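Local coordinates for protein bacillaene synthase decarboxylase PksI (Bacillus subtilis, PDB 4Q1K) that decarboxylates the 3-methylglutaconyl group tethered to PksL to a 3-methylcrotonyl group in the biosynthesis of the antibiotic bacillaene, working as a homotrimer, at residues 46-51 / 103-108; 98-103 / 157-162. The protein carries 1 engineered substitution. All blocks are in the same frame, centred on the assembly; numbering follows the deposited sequence.

Contact 1: 46-51 / 103-108; sequences NAFSQE and DNLYSL
L105 sets its methyl CD1 over one face of the F48 ring, a CH-pi contact with CD1 3.6 Å from the ring centroid and 23° off the ring normal. The methyl is displaced toward the rim, and its closest approach is 3.4 Å, from L105 CD1 to F48 CD1. The two side chains reach out from opposite directions. With chi1 at -71°, F48 CG stands anti to the carbonyl carbon and beside the backbone N, which directs the ring to L105. T53 of helix 50-65 touches both, and I57 of that helix adds a further apolar contact to L105. F48 is the centre of an inverse gamma turn closed by S49 N to A47 O at 2.8 Å. S49 is the N-cap of helix 50-65, with OG bonded to L52 N, in the connection from strand 34-39 to that helix in the crotonase fold. Polar groups contribute little across the contact. Q50 NE2 stays 4.2 Å from D103 OD2, without a hydrogen bond, and is bonded instead to D54 OD1. Within 103-108, N104 forms an Asx motif: OD1 accepts from S107 N at 3.0 Å on an in-plane lone pair. S107 OG also bonds D111.

Contact 2: 98-103 / 157-162; sequences TKFTDD and PGMGAT
Over one face of the F100 ring lie M159 N and G158 CA, both offset toward the rim; over the opposite face stands CG2 of its own neighbour, T101. M159 N comes within 3.2 Å of F100 CE1. Beside it G158 CA makes a CH-pi contact, 4.1 Å from the F100 centroid and 20° off the normal; with no side chain on G158, the ring can lie close over this backbone. M159 SD approaches obliquely, 5.3 Å from the F100 centroid, giving a Met-aromatic contact that is neither face nor edge. The ring gets there through a chi1 of 82°, which puts CG between the backbone N and the carbonyl carbon. The backbone it covers is a type I' turn from G158 to A161, closed by A161 N to G158 O at 2.9 Å, with G160 at the N-cap of helix 161-169. E245 of helix 220-252 grips this end with both carboxylate oxygens, OE1 bonding G160 N and OE2 bonding T162 OG1. On the other segment, K99 N donates to D102 OD2 at 3.0 Å from above the carboxylate plane. The F100 ring also meets that of H249, the active-site residue, with planes at about 80°. F100 thus lies beside the catalytic centre and probably lines it, with the type I' turn packed against its face, in this crotonase (enoyl-CoA hydratase/isomerase) fold.

The segments alternate along the chain: 46-51, 98-103, 103-108, then 157-162. Contacts 1 and 2 share D103 and lie with their centres about 10 Å apart, drawing on consecutive parts of the chain between helix 87-94 and the start of helix 108-111. They also touch directly: M159 CE of contact 2 packs against F48 CE2 of contact 1 at 3.3 Å, and Y106 reaches back to F100 and T101. One loop thereby joins the start of helix 50-65 to the start of helix 161-169. Contact 2 abuts H249, whereas the F48 side chain is about 12 Å from that of H249, placing contact 1 farther from the catalytic centre.

Contact 1: 46-51 / 103-108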
ATOM      1  N   ASN B  46     -22.578   9.764  19.325  1.00 26.46           N
ATOM      2  CA  ASN B  46     -21.911   8.471  19.042  1.00 25.59           C
ATOM      3  C   ASN B  46     -20.530   8.306  19.620  1.00 23.94           C
ATOM      4  O   ASN B  46     -19.732   7.477  19.169  1.00 23.08           O
ATOM      5  CB  ASN B  46     -21.939   8.149  17.514  1.00 25.16           C
ATOM      6  CG  ASN B  46     -23.283   7.664  17.043  1.00 28.88           C
ATOM      7  OD1 ASN B  46     -23.489   7.454  15.817  1.00 30.36           O
ATOM      8  ND2 ASN B  46     -24.233   7.519  17.967  1.00 23.41           N
ATOM      9  N   ALA B  47     -20.200   9.094  20.675  1.00 24.30           N
ATOM     10  CA  ALA B  47     -19.003   8.767  21.431  1.00 23.79           C
ATOM     11  C   ALA B  47     -19.367   7.511  22.262  1.00 26.56           C
ATOM     12  O   ALA B  47     -20.591   7.211  22.411  1.00 26.09           O
ATOM     13  CB  ALA B  47     -18.553   9.929  22.307  1.00 24.89           C
ATOM     14  N   PHE B  48     -18.319   6.809  22.720  1.00 24.95           N
ATOM     15  CA  PHE B  48     -18.418   5.515  23.389  1.00 25.70           C
ATOM     16  C   PHE B  48     -18.881   5.693  24.817  1.00 26.73           C
ATOM     17  O   PHE B  48     -18.124   5.412  25.797  1.00 28.24           O
ATOM     18  CB  PHE B  48     -17.046   4.793  23.332  1.00 25.34           C
ATOM     19  CG  PHE B  48     -16.665   4.291  21.952  1.00 30.15           C
ATOM     20  CD1 PHE B  48     -17.601   3.739  21.089  1.00 35.97           C
ATOM     21  CD2 PHE B  48     -15.338   4.317  21.563  1.00 24.69           C
ATOM     22  CE1 PHE B  48     -17.183   3.213  19.858  1.00 38.72           C
ATOM     23  CE2 PHE B  48     -14.903   3.828  20.301  1.00 28.36           C
ATOM     24  CZ  PHE B  48     -15.827   3.314  19.444  1.00 31.65           C
ATOM     25  N   SER B  49     -20.095   6.183  24.928  1.00 25.31           N
ATOM     26  CA  SER B  49     -20.793   6.238  26.259  1.00 25.84           C
ATOM     27  C   SER B  49     -20.953   4.773  26.773  1.00 29.26           C
ATOM     28  O   SER B  49     -20.813   3.783  26.025  1.00 26.44           O
ATOM     29  CB  SER B  49     -22.136   6.901  26.031  1.00 28.78           C
ATOM     30  OG  SER B  49     -22.940   5.994  25.273  1.00 27.99           O
ATOM     31  N   GLN B  50     -21.243   4.586  28.065  1.00 26.75           N
ATOM     32  CA  GLN B  50     -21.485   3.213  28.569  1.00 30.25           C
ATOM     33  C   GLN B  50     -22.660   2.577  27.818  1.00 28.71           C
ATOM     34  O   GLN B  50     -22.611   1.379  27.474  1.00 28.90           O
ATOM     35  CB  GLN B  50     -21.832   3.230  30.113  1.00 32.28           C
ATOM     36  CG  GLN B  50     -21.762   1.822  30.706  1.00 35.70           C
ATOM     37  CD  GLN B  50     -20.374   1.216  30.492  1.00 37.18           C
ATOM     38  OE1 GLN B  50     -19.373   1.789  30.921  1.00 42.74           O
ATOM     39  NE2 GLN B  50     -20.288   0.107  29.763  1.00 38.23           N
ATOM     40  N   GLU B  51     -23.662   3.391  27.446  1.00 29.76           N
ATOM     41  CA  GLU B  51     -24.869   2.829  26.786  1.00 29.99           C
ATOM     42  C   GLU B  51     -24.482   2.329  25.359  1.00 28.95           C
ATOM     43  O   GLU B  51     -24.887   1.212  24.922  1.00 27.70           O
ATOM     44  CB  GLU B  51     -25.966   3.864  26.689  1.00 33.12           C
ATOM     45  CG  GLU B  51     -26.621   4.202  28.062  1.00 36.67           C
ATOM     46  CD  GLU B  51     -25.804   5.229  28.886  1.00 43.18           C
ATOM     47  OE1 GLU B  51     -24.881   5.972  28.361  1.00 41.91           O
ATOM     48  OE2 GLU B  51     -26.050   5.286  30.130  1.00 47.46           O
ATOM     49  N   ASP B 103     -13.253  -2.630  27.578  1.00 42.51           N
ATOM     50  CA  ASP B 103     -14.431  -2.980  26.830  1.00 47.53           C
ATOM     51  C   ASP B 103     -13.844  -3.003  25.459  1.00 46.88           C
ATOM     52  O   ASP B 103     -13.136  -2.085  25.094  1.00 52.61           O
ATOM     53  CB  ASP B 103     -15.479  -1.855  26.934  1.00 53.14           C
ATOM     54  CG  ASP B 103     -16.284  -1.920  28.240  1.00 58.88           C
ATOM     55  OD1 ASP B 103     -16.928  -2.962  28.523  1.00 63.80           O
ATOM     56  OD2 ASP B 103     -16.269  -0.922  28.981  1.00 63.37           O
ATOM     57  N   ASN B 104     -14.017  -4.075  24.723  1.00 40.83           N
ATOM     58  CA  ASN B 104     -13.389  -4.061  23.428  1.00 41.52           C
ATOM     59  C   ASN B 104     -14.459  -3.701  22.381  1.00 38.78           C
ATOM     60  O   ASN B 104     -15.385  -4.465  22.155  1.00 43.67           O
ATOM     61  CB  ASN B 104     -12.694  -5.382  23.117  1.00 39.43           C
ATOM     62  CG  ASN B 104     -12.282  -5.468  21.677  1.00 39.45           C
ATOM     63  OD1 ASN B 104     -12.558  -4.542  20.885  1.00 37.57           O
ATOM     64  ND2 ASN B 104     -11.668  -6.567  21.308  1.00 40.21           N
ATOM     65  N   LEU B 105     -14.382  -2.504  21.825  1.00 35.23           N
ATOM     66  CA  LEU B 105     -15.269  -2.136  20.767  1.00 32.88           C
ATOM     67  C   LEU B 105     -14.422  -2.092  19.492  1.00 32.98           C
ATOM     68  O   LEU B 105     -14.955  -2.176  18.410  1.00 30.44           O
ATOM     69  CB  LEU B 105     -15.907  -0.768  21.011  1.00 32.29           C
ATOM     70  CG  LEU B 105     -16.652  -0.629  22.343  1.00 32.53           C
ATOM     71  CD1 LEU B 105     -16.991   0.826  22.693  1.00 36.72           C
ATOM     72  CD2 LEU B 105     -17.919  -1.473  22.191  1.00 30.78           C
ATOM     73  N   TYR B 106     -13.100  -1.960  19.614  1.00 31.64           N
ATOM     74  CA  TYR B 106     -12.286  -1.718  18.395  1.00 31.19           C
ATOM     75  C   TYR B 106     -12.360  -2.871  17.414  1.00 28.52           C
ATOM     76  O   TYR B 106     -12.331  -2.646  16.211  1.00 32.27           O
ATOM     77  CB  TYR B 106     -10.794  -1.456  18.715  1.00 30.91           C
ATOM     78  CG  TYR B 106     -10.169  -2.414  19.691  1.00 31.97           C
ATOM     79  CD1 TYR B 106     -10.254  -2.161  21.070  1.00 36.91           C
ATOM     80  CD2 TYR B 106      -9.428  -3.525  19.242  1.00 33.99           C
ATOM     81  CE1 TYR B 106      -9.685  -3.015  21.980  1.00 31.92           C
ATOM     82  CE2 TYR B 106      -8.869  -4.388  20.147  1.00 34.28           C
ATOM     83  CZ  TYR B 106      -9.005  -4.097  21.524  1.00 36.81           C
ATOM     84  OH  TYR B 106      -8.473  -4.931  22.459  1.00 41.42           O
ATOM     85  N   SER B 107     -12.484  -4.093  17.919  1.00 27.10           N
ATOM     86  CA  SER B 107     -12.346  -5.247  17.021  1.00 25.79           C
ATOM     87  C   SER B 107     -13.699  -5.904  16.717  1.00 24.31           C
ATOM     88  O   SER B 107     -13.753  -6.981  16.183  1.00 24.75           O
ATOM     89  CB  SER B 107     -11.383  -6.274  17.561  1.00 28.51           C
ATOM     90  OG  SER B 107     -11.854  -6.907  18.734  1.00 31.78           O
ATOM     91  N   LEU B 108     -14.803  -5.249  17.078  1.00 22.04           N
ATOM     92  CA  LEU B 108     -16.105  -5.818  16.748  1.00 22.53           C
ATOM     93  C   LEU B 108     -16.230  -6.291  15.308  1.00 22.36           C
ATOM     94  O   LEU B 108     -16.780  -7.393  15.091  1.00 21.06           O
ATOM     95  CB  LEU B 108     -17.250  -4.792  16.980  1.00 23.54           C
ATOM     96  CG  LEU B 108     -17.517  -4.434  18.480  1.00 25.47           C
ATOM     97  CD1 LEU B 108     -18.429  -3.224  18.534  1.00 25.64           C
ATOM     98  CD2 LEU B 108     -18.132  -5.608  19.221  1.00 26.51           C
TER

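Contact 2: 98-103 / 157-162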
ATOM      1  N   THR B  98      -8.899   2.700  34.338  1.00 33.82           N
ATOM      2  CA  THR B  98      -9.377   1.807  33.303  1.00 35.35           C
ATOM      3  C   THR B  98      -8.292   1.807  32.224  1.00 35.59           C
ATOM      4  O   THR B  98      -7.367   2.647  32.251  1.00 34.36           O
ATOM      5  CB  THR B  98     -10.686   2.376  32.665  1.00 38.66           C
ATOM      6  OG1 THR B  98     -10.441   3.688  32.118  1.00 38.53           O
ATOM      7  CG2 THR B  98     -11.817   2.519  33.700  1.00 36.86           C
ATOM      8  N   LYS B  99      -8.364   0.818  31.340  1.00 34.69           N
ATOM      9  CA  LYS B  99      -7.479   0.703  30.180  1.00 34.99           C
ATOM     10  C   LYS B  99      -8.374   0.546  28.931  1.00 32.68           C
ATOM     11  O   LYS B  99      -9.562   0.150  29.056  1.00 32.25           O
ATOM     12  CB  LYS B  99      -6.528  -0.479  30.307  1.00 40.08           C
ATOM     13  CG  LYS B  99      -5.974  -0.781  31.679  1.00 47.76           C
ATOM     14  CD  LYS B  99      -4.833  -1.783  31.575  1.00 49.90           C
ATOM     15  CE  LYS B  99      -5.271  -3.076  30.911  1.00 53.43           C
ATOM     16  NZ  LYS B  99      -6.221  -3.874  31.743  1.00 59.08           N
ATOM     17  N   PHE B 100      -7.839   0.860  27.740  1.00 28.29           N
ATOM     18  CA  PHE B 100      -8.706   0.858  26.525  1.00 29.20           C
ATOM     19  C   PHE B 100      -9.212  -0.529  26.187  1.00 29.69           C
ATOM     20  O   PHE B 100     -10.238  -0.680  25.544  1.00 29.80           O
ATOM     21  CB  PHE B 100      -7.958   1.530  25.318  1.00 27.33           C
ATOM     22  CG  PHE B 100      -6.985   0.615  24.588  1.00 27.87           C
ATOM     23  CD1 PHE B 100      -7.451  -0.318  23.683  1.00 26.50           C
ATOM     24  CD2 PHE B 100      -5.582   0.775  24.711  1.00 27.27           C
ATOM     25  CE1 PHE B 100      -6.529  -1.135  22.977  1.00 27.36           C
ATOM     26  CE2 PHE B 100      -4.691  -0.007  23.994  1.00 28.37           C
ATOM     27  CZ  PHE B 100      -5.161  -1.001  23.144  1.00 25.43           C
ATOM     28  N   THR B 101      -8.492  -1.558  26.633  1.00 34.42           N
ATOM     29  CA  THR B 101      -8.906  -2.935  26.398  1.00 32.56           C
ATOM     30  C   THR B 101     -10.065  -3.387  27.336  1.00 36.33           C
ATOM     31  O   THR B 101     -10.570  -4.478  27.112  1.00 39.08           O
ATOM     32  CB  THR B 101      -7.732  -3.919  26.569  1.00 34.01           C
ATOM     33  OG1 THR B 101      -7.066  -3.605  27.791  1.00 35.28           O
ATOM     34  CG2 THR B 101      -6.739  -3.781  25.487  1.00 32.12           C
ATOM     35  N   ASP B 102     -10.529  -2.558  28.287  1.00 34.01           N
ATOM     36  CA  ASP B 102     -11.549  -2.970  29.259  1.00 39.66           C
ATOM     37  C   ASP B 102     -12.847  -3.388  28.581  1.00 44.39           C
ATOM     38  O   ASP B 102     -13.469  -4.395  28.939  1.00 44.45           O
ATOM     39  CB  ASP B 102     -11.793  -1.913  30.343  1.00 38.74           C
ATOM     40  CG  ASP B 102     -10.658  -1.866  31.381  1.00 38.86           C
ATOM     41  OD1 ASP B 102      -9.780  -2.757  31.420  1.00 42.68           O
ATOM     42  OD2 ASP B 102     -10.635  -0.920  32.149  1.00 45.61           O
ATOM     43  N   ASP B 103     -13.253  -2.630  27.578  1.00 42.51           N
ATOM     44  CA  ASP B 103     -14.431  -2.980  26.830  1.00 47.53           C
ATOM     45  C   ASP B 103     -13.844  -3.003  25.459  1.00 46.88           C
ATOM     46  O   ASP B 103     -13.136  -2.085  25.094  1.00 52.61           O
ATOM     47  CB  ASP B 103     -15.479  -1.855  26.934  1.00 53.14           C
ATOM     48  CG  ASP B 103     -16.284  -1.920  28.240  1.00 58.88           C
ATOM     49  OD1 ASP B 103     -16.928  -2.962  28.523  1.00 63.80           O
ATOM     50  OD2 ASP B 103     -16.269  -0.922  28.981  1.00 63.37           O
ATOM     51  N   PRO B 157      -1.562   6.323  20.197  1.00 23.00           N
ATOM     52  CA  PRO B 157      -2.842   5.771  19.738  1.00 23.01           C
ATOM     53  C   PRO B 157      -3.080   4.387  20.393  1.00 24.02           C
ATOM     54  O   PRO B 157      -2.164   3.538  20.426  1.00 26.02           O
ATOM     55  CB  PRO B 157      -2.636   5.658  18.221  1.00 22.18           C
ATOM     56  CG  PRO B 157      -1.612   6.734  17.878  1.00 22.52           C
ATOM     57  CD  PRO B 157      -0.676   6.689  19.086  1.00 21.20           C
ATOM     58  N   GLY B 158      -4.310   4.130  20.849  1.00 23.43           N
ATOM     59  CA  GLY B 158      -4.667   2.753  21.291  1.00 24.23           C
ATOM     60  C   GLY B 158      -5.702   2.152  20.343  1.00 24.80           C
ATOM     61  O   GLY B 158      -5.724   2.499  19.147  1.00 23.42           O
ATOM     62  N   MET B 159      -6.549   1.263  20.852  1.00 24.86           N
ATOM     63  CA  MET B 159      -7.616   0.670  20.047  1.00 25.44           C
ATOM     64  C   MET B 159      -7.118   0.052  18.739  1.00 22.23           C
ATOM     65  O   MET B 159      -7.839   0.024  17.741  1.00 23.28           O
ATOM     66  CB  MET B 159      -8.702   1.708  19.753  1.00 28.55           C
ATOM     67  CG  MET B 159      -9.136   2.512  20.967  1.00 33.92           C
ATOM     68  SD  MET B 159     -10.566   1.797  21.801  1.00 44.26           S
ATOM     69  CE  MET B 159     -11.904   2.482  20.826  1.00 33.83           C
ATOM     70  N   GLY B 160      -5.885  -0.444  18.752  1.00 21.56           N
ATOM     71  CA  GLY B 160      -5.300  -1.120  17.597  1.00 22.39           C
ATOM     72  C   GLY B 160      -5.062  -0.164  16.429  1.00 20.71           C
ATOM     73  O   GLY B 160      -4.760  -0.658  15.331  1.00 19.95           O
ATOM     74  N   ALA B 161      -5.152   1.144  16.695  1.00 19.51           N
ATOM     75  CA  ALA B 161      -4.986   2.147  15.641  1.00 19.47           C
ATOM     76  C   ALA B 161      -3.616   1.939  14.992  1.00 20.14           C
ATOM     77  O   ALA B 161      -3.471   2.150  13.770  1.00 20.63           O
ATOM     78  CB  ALA B 161      -5.073   3.532  16.269  1.00 19.81           C
ATOM     79  N   THR B 162      -2.561   1.589  15.770  1.00 19.03           N
ATOM     80  CA  THR B 162      -1.218   1.558  15.072  1.00 19.36           C
ATOM     81  C   THR B 162      -1.052   0.328  14.205  1.00 21.12           C
ATOM     82  O   THR B 162      -0.113   0.242  13.393  1.00 21.42           O
ATOM     83  CB  THR B 162      -0.045   1.565  16.126  1.00 20.36           C
ATOM     84  OG1 THR B 162      -0.099   0.322  16.898  1.00 23.47           O
ATOM     85  CG2 THR B 162      -0.234   2.758  17.101  1.00 18.94           C
TER